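Local coordinates for hydrolase, HAD superfamily, subfamily III A (Legionella pneumophila, PDB 3N1U) that probably hydrolyses 3-deoxy-D-manno-octulosonate 8-phosphate to 3-deoxy-D-manno-octulosonate and phosphate, a metal-dependent step of lipopolysaccharide biosynthesis, at the interface of chains A and B. Sequence-based numbering; all coordinates share one arbitrary frame. Chains: chain A/B, Hydrolase, HAD superfamily, subfamily III A.

The interface of chains A and B. Residues chain A 50, 53, 160; chain B 118-119, 137-139.
B:Val139 rests its CG1 methyl in the corner formed by A:Gln50 and A:Arg160, lying 3.8 Å from the amide carbon CD of A:Gln50 and 3.5 Å above the guanidinium plane of A:Arg160, towards the rim of that face. Selenomethionine A:Met53 borders the patch, its CB and CG passing alongside the carboxylate of B:Asp119. The carboxylate of B:Asp119 meets A:Arg160 end-on: NH2 donates to OD1 at 2.8 Å, also the closest pair of a salt bridge, and NH1 donates to OD2 at 2.9 Å. Both oxygens use their syn lone pairs, and the guanidinium and carboxylate planes are nearly coplanar, 20° apart. A bend at chi2 (52°) turns the arginine chain back towards helix 49-60, where NH1 of A:Arg160 also donates to the backbone O of A:Gln50 (3.0 Å), a second-shell bond that should steady the guanidinium. Beyond CG, A:Gln50 runs extended (chi2 171°) into chain B. NE2 of A:Gln50 gives one nearly straight bond to the anti lone pair of B:Asp118 OD2 (3.0 Å) and another, tilted from the carbonyl plane, to the backbone O of B:Asn137 (3.0 Å); both acceptors lie in the glutamine amide plane, which should fix the turn of the amide. B:Asp118 is a metal ligand of the HAD active site, so the neighbouring subunit reaches its carboxylate directly and may help position it. Within this homotetrameric protein, the starts of helices 49-60 and 158-169 of one subunit face the catalytic loop after strand 113-117 and the loop leading into helix 140-145 of the next.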
# COMPACT_ATOMS: atom_id res chain seq x y z
N GLN A 50 -5.00 -11.05 9.47
CA GLN A 50 -4.20 -12.16 10.02
C GLN A 50 -3.69 -11.84 11.42
O GLN A 50 -3.45 -12.73 12.20
CB GLN A 50 -3.01 -12.54 9.12
CG GLN A 50 -3.47 -13.19 7.78
CD GLN A 50 -2.32 -13.38 6.79
OE1 GLN A 50 -1.17 -13.12 7.13
NE2 GLN A 50 -2.64 -13.80 5.55
N MSE A 53 -6.62 -12.40 13.82
CA MSE A 53 -6.71 -13.85 14.07
C MSE A 53 -5.62 -14.32 15.04
O MSE A 53 -5.90 -15.14 15.93
CB MSE A 53 -6.64 -14.63 12.73
CG MSE A 53 -6.50 -16.11 12.88
SE MSE A 53 -8.21 -16.83 13.54
CE MSE A 53 -9.10 -16.65 11.85
N ARG A 160 0.93 -11.39 13.80
CA ARG A 160 0.53 -12.80 13.66
C ARG A 160 1.79 -13.70 13.75
O ARG A 160 1.76 -14.79 14.35
CB ARG A 160 -0.10 -13.04 12.27
CG ARG A 160 -0.41 -14.51 11.99
CD ARG A 160 -1.25 -15.14 13.16
NE ARG A 160 -1.72 -16.46 12.77
CZ ARG A 160 -2.75 -16.65 11.93
NH1 ARG A 160 -3.45 -15.62 11.45
NH2 ARG A 160 -3.10 -17.89 11.56
N ASP B 118 -6.41 -17.87 2.54
CA ASP B 118 -5.16 -17.35 3.15
C ASP B 118 -4.90 -17.75 4.64
O ASP B 118 -3.79 -17.53 5.16
CB ASP B 118 -5.16 -15.82 3.05
CG ASP B 118 -6.07 -15.17 4.09
OD1 ASP B 118 -7.31 -15.42 4.13
OD2 ASP B 118 -5.53 -14.33 4.85
N ASP B 119 -5.91 -18.29 5.35
CA ASP B 119 -5.75 -18.48 6.81
C ASP B 119 -6.35 -19.85 7.26
O ASP B 119 -6.96 -20.58 6.44
CB ASP B 119 -6.31 -17.27 7.63
CG ASP B 119 -5.53 -17.03 8.95
OD1 ASP B 119 -4.99 -18.00 9.52
OD2 ASP B 119 -5.47 -15.86 9.42
N ASN B 137 0.58 -14.46 0.21
CA ASN B 137 0.74 -13.88 1.56
C ASN B 137 -0.02 -14.75 2.62
O ASN B 137 -0.26 -14.30 3.76
CB ASN B 137 0.12 -12.44 1.59
CG ASN B 137 -1.28 -12.42 1.03
OD1 ASN B 137 -1.49 -12.87 -0.06
ND2 ASN B 137 -2.28 -11.94 1.80
N ALA B 138 -0.41 -15.97 2.24
CA ALA B 138 -1.13 -16.83 3.17
C ALA B 138 -0.27 -17.22 4.35
O ALA B 138 0.99 -17.16 4.27
CB ALA B 138 -1.65 -18.12 2.45
N VAL B 139 -0.92 -17.67 5.44
CA VAL B 139 -0.17 -18.09 6.63
C VAL B 139 0.60 -19.38 6.30
O VAL B 139 0.25 -20.12 5.35
CB VAL B 139 -1.07 -18.26 7.88
CG1 VAL B 139 -1.83 -16.89 8.12
CG2 VAL B 139 -2.02 -19.49 7.74